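Local coordinates for protein pullulanase (Bacillus acidopullulyticus, PDB 2WAN) that hydrolyses the alpha-1,6-glucosidic linkages of pullulan and, as a debranching enzyme, probably those of branched starch polysaccharides, at residues A[677-682]-A[727-732]; A[429-434]-A[771-776]. One frame throughout, in Å; residues are numbered along the deposited sequence.

Interaction 1 of 2, residues A[677-682]-A[727-732]; sequences GVFNDN and ETINYV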
# COMPACT_ATOMS: atom_id res chain seq x y z
N GLY A 677 3.69 6.18 -7.30
CA GLY A 677 4.63 5.17 -7.81
C GLY A 677 4.56 3.83 -7.13
O GLY A 677 4.00 3.70 -6.03
N VAL A 678 5.10 2.80 -7.78
CA VAL A 678 5.13 1.45 -7.19
C VAL A 678 6.54 0.89 -7.20
O VAL A 678 7.29 1.10 -8.14
CB VAL A 678 4.15 0.46 -7.90
CG1 VAL A 678 2.72 0.91 -7.70
CG2 VAL A 678 4.48 0.34 -9.42
N PHE A 679 6.90 0.18 -6.14
CA PHE A 679 8.18 -0.51 -6.09
C PHE A 679 8.24 -1.51 -7.23
O PHE A 679 7.30 -2.29 -7.46
CB PHE A 679 8.36 -1.23 -4.76
CG PHE A 679 8.80 -0.33 -3.66
CD1 PHE A 679 10.14 0.09 -3.59
CD2 PHE A 679 7.89 0.14 -2.72
CE1 PHE A 679 10.58 0.97 -2.58
CE2 PHE A 679 8.33 1.00 -1.69
CZ PHE A 679 9.67 1.40 -1.62
N ASN A 680 9.35 -1.46 -7.95
CA ASN A 680 9.52 -2.23 -9.17
C ASN A 680 10.24 -3.55 -8.89
O ASN A 680 11.45 -3.64 -8.98
CB ASN A 680 10.25 -1.38 -10.22
CG ASN A 680 10.33 -2.08 -11.58
OD1 ASN A 680 10.03 -3.26 -11.69
ND2 ASN A 680 10.78 -1.34 -12.60
N ASP A 681 9.47 -4.57 -8.53
CA ASP A 681 10.08 -5.87 -8.31
C ASP A 681 10.58 -6.54 -9.60
O ASP A 681 11.40 -7.47 -9.53
CB ASP A 681 9.19 -6.81 -7.46
CG ASP A 681 7.80 -7.03 -8.04
OD1 ASP A 681 7.27 -6.18 -8.78
OD2 ASP A 681 7.21 -8.08 -7.70
N ASN A 682 10.13 -6.06 -10.77
CA ASN A 682 10.66 -6.60 -12.04
C ASN A 682 12.15 -6.26 -12.23
O ASN A 682 12.97 -7.14 -12.53
CB ASN A 682 9.87 -6.12 -13.25
CG ASN A 682 8.45 -6.68 -13.30
OD1 ASN A 682 8.10 -7.60 -12.55
ND2 ASN A 682 7.63 -6.13 -14.20
N GLU A 727 6.26 6.82 -12.02
CA GLU A 727 5.46 5.72 -11.46
C GLU A 727 6.24 4.48 -11.06
O GLU A 727 5.66 3.56 -10.47
CB GLU A 727 4.33 5.32 -12.44
CG GLU A 727 3.41 6.50 -12.69
CD GLU A 727 2.38 6.23 -13.77
OE1 GLU A 727 2.38 5.11 -14.33
OE2 GLU A 727 1.58 7.14 -14.05
N THR A 728 7.55 4.45 -11.36
CA THR A 728 8.37 3.31 -10.96
C THR A 728 9.43 3.72 -9.94
O THR A 728 10.22 4.65 -10.19
CB THR A 728 9.03 2.56 -12.17
OG1 THR A 728 9.85 1.49 -11.67
CG2 THR A 728 9.92 3.52 -13.03
N ILE A 729 9.43 3.01 -8.82
CA ILE A 729 10.51 3.11 -7.82
C ILE A 729 11.49 1.97 -8.08
O ILE A 729 11.22 0.81 -7.76
CB ILE A 729 9.97 3.05 -6.37
CG1 ILE A 729 8.70 3.91 -6.20
CG2 ILE A 729 11.10 3.43 -5.34
CD1 ILE A 729 8.89 5.42 -6.50
N ASN A 730 12.64 2.32 -8.66
CA ASN A 730 13.63 1.32 -9.05
C ASN A 730 14.51 0.99 -7.86
O ASN A 730 14.96 1.88 -7.15
CB ASN A 730 14.51 1.88 -10.19
CG ASN A 730 13.72 2.15 -11.45
OD1 ASN A 730 12.77 1.42 -11.77
ND2 ASN A 730 14.10 3.19 -12.18
N TYR A 731 14.76 -0.31 -7.65
CA TYR A 731 15.57 -0.71 -6.50
C TYR A 731 16.08 -2.13 -6.68
O TYR A 731 15.58 -2.88 -7.55
CB TYR A 731 14.79 -0.57 -5.18
CG TYR A 731 13.75 -1.65 -4.92
CD1 TYR A 731 12.70 -1.89 -5.81
CD2 TYR A 731 13.82 -2.45 -3.77
CE1 TYR A 731 11.74 -2.90 -5.55
CE2 TYR A 731 12.87 -3.45 -3.51
CZ TYR A 731 11.84 -3.67 -4.41
OH TYR A 731 10.90 -4.65 -4.14
N VAL A 732 17.06 -2.46 -5.85
CA VAL A 732 17.58 -3.83 -5.77
C VAL A 732 17.42 -4.44 -4.37
O VAL A 732 17.23 -5.65 -4.26
CB VAL A 732 19.03 -3.91 -6.32
CG1 VAL A 732 19.99 -3.12 -5.45
CG2 VAL A 732 19.50 -5.40 -6.45

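Interaction 2 of 2, residues A[429-434]-A[771-776]; sequences NPVDEV and QGVPFM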
# COMPACT_ATOMS: atom_id res chain seq x y z
N ASN A 429 9.48 16.81 -9.76
CA ASN A 429 8.95 15.52 -10.20
C ASN A 429 9.57 14.42 -9.33
O ASN A 429 10.71 14.57 -8.90
CB ASN A 429 9.30 15.28 -11.68
CG ASN A 429 8.54 14.11 -12.26
OD1 ASN A 429 8.92 12.94 -12.09
ND2 ASN A 429 7.42 14.42 -12.92
N PRO A 430 8.84 13.33 -9.08
CA PRO A 430 9.44 12.25 -8.25
C PRO A 430 10.76 11.70 -8.77
O PRO A 430 11.59 11.24 -7.96
CB PRO A 430 8.37 11.17 -8.26
CG PRO A 430 7.07 11.99 -8.33
CD PRO A 430 7.38 13.11 -9.27
N VAL A 431 10.98 11.74 -10.10
CA VAL A 431 12.25 11.23 -10.67
C VAL A 431 13.48 12.03 -10.23
O VAL A 431 14.62 11.61 -10.48
CB VAL A 431 12.24 11.12 -12.23
CG1 VAL A 431 11.13 10.16 -12.70
CG2 VAL A 431 12.15 12.48 -12.92
N ASP A 432 13.25 13.17 -9.57
CA ASP A 432 14.30 14.02 -9.05
C ASP A 432 14.73 13.63 -7.63
O ASP A 432 15.64 14.26 -7.07
CB ASP A 432 13.86 15.50 -9.04
CG ASP A 432 13.58 16.02 -10.46
OD1 ASP A 432 14.25 15.56 -11.40
OD2 ASP A 432 12.68 16.86 -10.61
N GLU A 433 14.10 12.61 -7.06
CA GLU A 433 14.50 12.14 -5.72
C GLU A 433 15.47 10.97 -5.81
O GLU A 433 15.39 10.18 -6.73
CB GLU A 433 13.28 11.74 -4.87
CG GLU A 433 12.35 12.93 -4.58
CD GLU A 433 11.49 12.76 -3.35
OE1 GLU A 433 11.27 11.61 -2.91
OE2 GLU A 433 11.03 13.80 -2.82
N VAL A 434 16.41 10.90 -4.87
CA VAL A 434 17.20 9.68 -4.63
C VAL A 434 16.92 9.31 -3.18
O VAL A 434 17.39 9.98 -2.24
CB VAL A 434 18.71 9.88 -4.86
CG1 VAL A 434 19.40 8.51 -4.78
CG2 VAL A 434 18.95 10.47 -6.24
N GLN A 771 16.08 5.57 -16.01
CA GLN A 771 14.94 6.49 -15.87
C GLN A 771 13.99 5.96 -14.79
O GLN A 771 13.83 4.75 -14.63
CB GLN A 771 14.18 6.63 -17.20
CG GLN A 771 15.06 7.06 -18.39
CD GLN A 771 15.64 8.45 -18.22
OE1 GLN A 771 14.94 9.38 -17.81
NE2 GLN A 771 16.92 8.61 -18.55
N GLY A 772 13.35 6.87 -14.05
CA GLY A 772 12.51 6.47 -12.93
C GLY A 772 12.98 7.07 -11.61
O GLY A 772 13.75 8.06 -11.60
N VAL A 773 12.49 6.50 -10.51
CA VAL A 773 12.82 7.01 -9.18
C VAL A 773 13.78 6.08 -8.45
O VAL A 773 13.37 5.00 -8.02
CB VAL A 773 11.56 7.22 -8.29
CG1 VAL A 773 11.96 7.93 -6.98
CG2 VAL A 773 10.49 8.04 -9.06
N PRO A 774 15.05 6.47 -8.29
CA PRO A 774 15.97 5.53 -7.64
C PRO A 774 15.79 5.47 -6.12
O PRO A 774 15.70 6.51 -5.46
CB PRO A 774 17.35 6.10 -7.99
CG PRO A 774 17.10 7.58 -8.15
CD PRO A 774 15.76 7.64 -8.84
N PHE A 775 15.84 4.26 -5.57
CA PHE A 775 15.66 4.03 -4.14
C PHE A 775 16.78 3.09 -3.72
O PHE A 775 17.13 2.16 -4.49
CB PHE A 775 14.30 3.32 -3.92
CG PHE A 775 14.10 2.73 -2.54
CD1 PHE A 775 13.33 3.40 -1.58
CD2 PHE A 775 14.65 1.49 -2.20
CE1 PHE A 775 13.11 2.83 -0.31
CE2 PHE A 775 14.45 0.94 -0.95
CZ PHE A 775 13.69 1.62 0.01
N MET A 776 17.32 3.31 -2.53
CA MET A 776 18.33 2.38 -1.97
C MET A 776 18.06 2.14 -0.49
O MET A 776 17.59 3.04 0.23
CB MET A 776 19.75 2.92 -2.18
CG MET A 776 20.04 4.25 -1.45
SD MET A 776 21.71 4.89 -1.65
CE MET A 776 22.64 3.72 -0.65

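Interaction 1 of 2, residues A[677-682]-A[727-732]
Phe-679 turns the edge of its ring toward a face of Tyr-731 in a T-shaped stack, the centroids 5.2 Å apart and the planes at 69°. Phe-679 CD1 lies over the tyrosine ring, toward its rim, and Phe-679 CB also meets Tyr-731 CE1. On the same face of the sheet, the branch methyl CG2 of Ile-729 packs 3.7 Å from Phe-679 CE1, which is why a beta-branched apolar residue fits there. Gly-677 suits its place because a beta carbon there would press on Ile-729 CD1. On the other face, beside Val-678, Thr-728 makes the polar contacts. Its OG1, anti to the backbone N (chi1 178°), receives a weak hydrogen bond from Asn-680 ND2 at 3.1 Å and gives its own proton to Asn-730 OD1 at 2.9 Å. A valine in place of Thr-728 would probably leave the Asn-730 oxygen without this donor and the Asn-680 amide without this acceptor. Asn-680 also serves as an N-cap, its OD1 taking the backbone N-H of Ile-683. Parallel pairing underlies all this: Val-678 O accepts from Ile-729 N at 2.9 Å, and Asn-680 N gives to Ile-729 O. Backbone bonds of Gly-677 and Phe-679 to Gly-650 place strand 677-679 between strands 647-650 and 728-730 of the barrel, with strand 773-777 beyond the latter and helix 681-688 starting directly after Asn-680.

Interaction 2 of 2, residues A[429-434]-A[771-776]
No hydrogen bond joins residues 429-434 to residues 771-776; instead Glu-433 O rests 3.3 Å from Pro-774 CD, and the two segments meet through carbonyl oxygens set on aliphatic carbons and through apolar packing. Proline suits this place, since its ring offers carbons where another residue would carry an N-H. Val-773 sits across the Pro-430 carbonyl with both branches. Its CG1 is anti to the backbone N (chi1 -173°), which sets it 3.5 Å from Pro-430 O. The other methyl, Val-773 CG2, lies 3.6 Å from Pro-430 O and also reaches Pro-430 CB at 3.9 Å. Pro-430 O keeps a polar partner as well, the backbone N of Glu-433. Further along, the Val-434 and Pro-774 side chains cross at about a right angle, CG2 of the valine 3.9 Å from CG of the proline. Near the start of segment 771-776, Val-431 CG1 lies 3.5 Å from Gly-772 O. Gly-772 has a positive phi of 121°, and at its backbone angles a beta carbon would collide with the carbonyl oxygen of Gln-771, so glycine fits here. Asn-429 shapes the turn: its OD1 accepts the Val-431 N-H on a lone pair at 3.1 Å and an almost straight 176°, forming an Asx turn. Helices 753-769 and 811-826 send Phe-768 and Asn-825 against Val-434. Strand 435-438 follows directly and bonds through Ile-435 to Pro-774, so the arrangement belongs to the first-to-last strand closure of the (beta/alpha)8 barrel of the alpha-amylase type.

Followed from the N terminus, the chain first meets residues 429-434, the lead-in to the first barrel strand, whose partner 771-776 comes only after 336 intervening residues; interaction 2 therefore closes a loop that spans most of the barrel. Interaction 1 is nested wholly inside it, joining the sixth and seventh strands across a much shorter loop of 44 residues, about a third of them helix and none strand. The two contacts meet at the seam of strands 728-730 and 773-777, where Asn-730 N lies 2.9 Å from Val-773 O, a probable hydrogen bond, and Ile-729 packs on Phe-775. Together they link strands six, seven and eight to the approach of strand one.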